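Local coordinates for protein phosphoribosylaminoimidazole-succinocarboxamide synthase (PDB 4O84) that catalyses the ATP-dependent joining of L-aspartate to 5-amino-1-(5-phosphoribosyl)imidazole-4-carboxylate, giving SAICAR in de novo purine biosynthesis, at residues I169-F174 with C197-A202. Numbering follows the deposited sequence.
Sequences IILVDF and CRFWDA. With 5GP (guanosine-5'-monophosphate), chain J.
Ile170 and Trp200 form an antiparallel hydrogen-bonded pair, each donating its N-H to the other's carbonyl, in strands whose segment axes run at 168° to one another. Further along, Arg198 faces two residues at once: its O accepts from Val172 N and its N donates to Asp173 O, the pattern of a beta bulge. The bulge turns Val172 toward the partner strand, where CG2 makes a CH-pi contact over the face of the five-membered ring of Trp200, 3.3 Å from its CD2. Beside it, Asp173 and Arg198 form a salt bridge: OD2 meets NH1 at 2.7 Å, near the guanidinium plane, although the carboxylate is turned 70° from that plane. Asp173 CG lies between its backbone N and carbonyl carbon (chi1 55°), which leaves OD1 to accept the ribose O3' of guanosine-5'-monophosphate at 2.6 Å. Arg198, extended from CG to NE, reaches O1P of the phosphate with NH1 at 2.9 Å and more loosely with NH2, while Asp211 holds NE. A methionine in place of Arg198 would probably cost the phosphate two hydrogen bonds and leave Asp173 without its close cationic mate. Ile169 and Leu171 both touch Phe199, on the face packed against helices 143-165 and 220-232. In this bulged antiparallel strand pair the Asp173-Arg198 end forms part of the ribose-phosphate site, which Arg93, Ser99, Asp195 and Arg214 help to complete, consistent with the phosphoribosyl substrate site of SAICAR synthetases.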
loop_
_atom_site.group_PDB
_atom_site.type_symbol
_atom_site.label_atom_id
_atom_site.label_comp_id
_atom_site.label_asym_id
_atom_site.label_seq_id
_atom_site.Cartn_x
_atom_site.Cartn_y
_atom_site.Cartn_z
ATOM N N ILE A 169 -0.421 4.343 -12.706
ATOM C CA ILE A 169 -0.556 2.997 -13.263
ATOM C C ILE A 169 -1.233 2.049 -12.257
ATOM O O ILE A 169 -0.763 1.882 -11.143
ATOM C CB ILE A 169 0.823 2.403 -13.684
ATOM C CG1 ILE A 169 1.520 3.298 -14.734
ATOM C CG2 ILE A 169 0.640 0.981 -14.221
ATOM C CD1 ILE A 169 3.003 3.003 -14.927
ATOM N N ILE A 170 -2.341 1.439 -12.673
ATOM C CA ILE A 170 -3.040 0.431 -11.888
ATOM C C ILE A 170 -2.400 -0.944 -12.098
ATOM O O ILE A 170 -2.342 -1.474 -13.229
ATOM C CB ILE A 170 -4.539 0.359 -12.267
ATOM C CG1 ILE A 170 -5.198 1.731 -12.095
ATOM C CG2 ILE A 170 -5.273 -0.710 -11.451
ATOM C CD1 ILE A 170 -6.442 1.897 -12.936
ATOM N N LEU A 171 -1.909 -1.523 -11.016
ATOM C CA LEU A 171 -1.546 -2.925 -11.068
ATOM C C LEU A 171 -2.842 -3.732 -10.986
ATOM O O LEU A 171 -3.387 -3.918 -9.906
ATOM C CB LEU A 171 -0.607 -3.285 -9.922
ATOM C CG LEU A 171 -0.056 -4.729 -9.938
ATOM C CD1 LEU A 171 0.657 -5.028 -11.243
ATOM C CD2 LEU A 171 0.889 -4.934 -8.761
ATOM N N VAL A 172 -3.353 -4.155 -12.139
ATOM C CA VAL A 172 -4.623 -4.883 -12.227
ATOM C C VAL A 172 -4.468 -6.322 -11.711
ATOM O O VAL A 172 -5.229 -6.767 -10.858
ATOM C CB VAL A 172 -5.179 -4.841 -13.678
ATOM C CG1 VAL A 172 -6.290 -5.877 -13.888
ATOM C CG2 VAL A 172 -5.671 -3.425 -13.995
ATOM N N ASP A 173 -3.468 -7.032 -12.222
ATOM C CA ASP A 173 -3.127 -8.374 -11.739
ATOM C C ASP A 173 -1.739 -8.684 -12.304
ATOM O O ASP A 173 -1.224 -7.906 -13.134
ATOM C CB ASP A 173 -4.177 -9.436 -12.144
ATOM C CG ASP A 173 -4.436 -9.482 -13.658
ATOM O OD1 ASP A 173 -3.483 -9.426 -14.446
ATOM O OD2 ASP A 173 -5.600 -9.565 -14.077
ATOM N N PHE A 174 -1.140 -9.791 -11.857
ATOM C CA PHE A 174 0.177 -10.215 -12.319
ATOM C C PHE A 174 0.471 -11.643 -11.872
ATOM O O PHE A 174 -0.152 -12.129 -10.926
ATOM C CB PHE A 174 1.294 -9.238 -11.879
ATOM C CG PHE A 174 1.557 -9.191 -10.388
ATOM C CD1 PHE A 174 2.778 -9.629 -9.873
ATOM C CD2 PHE A 174 0.617 -8.673 -9.506
ATOM C CE1 PHE A 174 3.044 -9.568 -8.495
ATOM C CE2 PHE A 174 0.878 -8.624 -8.139
ATOM C CZ PHE A 174 2.084 -9.071 -7.634
ATOM N N CYS A 197 2.234 -8.966 -16.203
ATOM C CA CYS A 197 1.381 -8.116 -15.367
ATOM C C CYS A 197 0.301 -7.483 -16.236
ATOM O O CYS A 197 0.521 -7.239 -17.414
ATOM C CB CYS A 197 2.172 -6.945 -14.766
ATOM S SG CYS A 197 3.598 -7.301 -13.737
ATOM N N ARG A 198 -0.842 -7.164 -15.648
ATOM C CA ARG A 198 -1.758 -6.239 -16.291
ATOM C C ARG A 198 -1.581 -4.863 -15.688
ATOM O O ARG A 198 -1.768 -4.667 -14.475
ATOM C CB ARG A 198 -3.223 -6.696 -16.191
ATOM C CG ARG A 198 -3.613 -7.743 -17.225
ATOM C CD ARG A 198 -5.122 -7.931 -17.379
ATOM N NE ARG A 198 -5.419 -9.060 -18.268
ATOM C CZ ARG A 198 -5.780 -10.283 -17.870
ATOM N NH1 ARG A 198 -5.953 -10.580 -16.576
ATOM N NH2 ARG A 198 -5.991 -11.222 -18.786
ATOM N N PHE A 199 -1.202 -3.915 -16.546
ATOM C CA PHE A 199 -1.057 -2.509 -16.168
ATOM C C PHE A 199 -2.091 -1.689 -16.912
ATOM O O PHE A 199 -2.197 -1.788 -18.158
ATOM C CB PHE A 199 0.313 -1.952 -16.577
ATOM C CG PHE A 199 1.502 -2.651 -15.975
ATOM C CD1 PHE A 199 1.571 -2.955 -14.611
ATOM C CD2 PHE A 199 2.598 -2.952 -16.783
ATOM C CE1 PHE A 199 2.692 -3.568 -14.084
ATOM C CE2 PHE A 199 3.727 -3.552 -16.257
ATOM C CZ PHE A 199 3.775 -3.863 -14.903
ATOM N N TRP A 200 -2.849 -0.877 -16.180
ATOM C CA TRP A 200 -3.757 0.083 -16.810
ATOM C C TRP A 200 -3.392 1.483 -16.436
ATOM O O TRP A 200 -3.042 1.759 -15.280
ATOM C CB TRP A 200 -5.228 -0.110 -16.416
ATOM C CG TRP A 200 -5.877 -1.417 -16.822
ATOM C CD1 TRP A 200 -5.359 -2.428 -17.618
ATOM C CD2 TRP A 200 -7.227 -1.861 -16.477
ATOM N NE1 TRP A 200 -6.259 -3.460 -17.748
ATOM C CE2 TRP A 200 -7.398 -3.177 -17.090
ATOM C CE3 TRP A 200 -8.258 -1.332 -15.718
ATOM C CZ2 TRP A 200 -8.569 -3.910 -16.944
ATOM C CZ3 TRP A 200 -9.441 -2.077 -15.577
ATOM C CH2 TRP A 200 -9.588 -3.333 -16.173
ATOM N N ASP A 201 -3.518 2.395 -17.392
ATOM C CA ASP A 201 -3.428 3.808 -17.072
ATOM C C ASP A 201 -4.567 4.176 -16.113
ATOM O O ASP A 201 -5.725 3.812 -16.330
ATOM C CB ASP A 201 -3.515 4.677 -18.320
ATOM C CG ASP A 201 -3.518 6.139 -17.978
ATOM O OD1 ASP A 201 -2.464 6.657 -17.574
ATOM O OD2 ASP A 201 -4.585 6.760 -18.055
ATOM N N ALA A 202 -4.223 4.888 -15.044
ATOM C CA ALA A 202 -5.183 5.212 -14.001
ATOM C C ALA A 202 -6.358 6.064 -14.502
ATOM O O ALA A 202 -7.502 5.817 -14.113
ATOM C CB ALA A 202 -4.483 5.878 -12.809
HETATM P P 5GP J . -5.598 -14.395 -16.653
HETATM O O1P 5GP J . -6.670 -13.361 -16.373
HETATM O O2P 5GP J . -5.438 -14.649 -18.131
HETATM O O3P 5GP J . -5.703 -15.623 -15.778
HETATM O "O5'" 5GP J . -4.147 -13.805 -16.196
HETATM C "C5'" 5GP J . -3.872 -13.160 -14.938
HETATM C "C4'" 5GP J . -2.543 -12.377 -14.913
HETATM O "O4'" 5GP J . -1.418 -13.252 -14.851
HETATM C "C3'" 5GP J . -2.277 -11.504 -16.140
HETATM O "O3'" 5GP J . -1.484 -10.375 -15.734
HETATM C "C2'" 5GP J . -1.448 -12.371 -17.057
HETATM O "O2'" 5GP J . -0.615 -11.594 -17.933
HETATM C "C1'" 5GP J . -0.643 -13.188 -16.054
HETATM N N9 5GP J . -0.391 -14.544 -16.584
HETATM C C8 5GP J . -1.065 -15.665 -16.255
HETATM N N7 5GP J . -0.569 -16.737 -16.923
HETATM C C5 5GP J . 0.428 -16.309 -17.709
HETATM C C6 5GP J . 1.376 -16.925 -18.669
HETATM O O6 5GP J . 1.332 -18.148 -18.901
HETATM N N1 5GP J . 2.280 -16.126 -19.272
HETATM C C2 5GP J . 2.355 -14.800 -19.033
HETATM N N2 5GP J . 3.300 -14.073 -19.698
HETATM N N3 5GP J . 1.513 -14.167 -18.155
HETATM C C4 5GP J . 0.553 -14.857 -17.480
#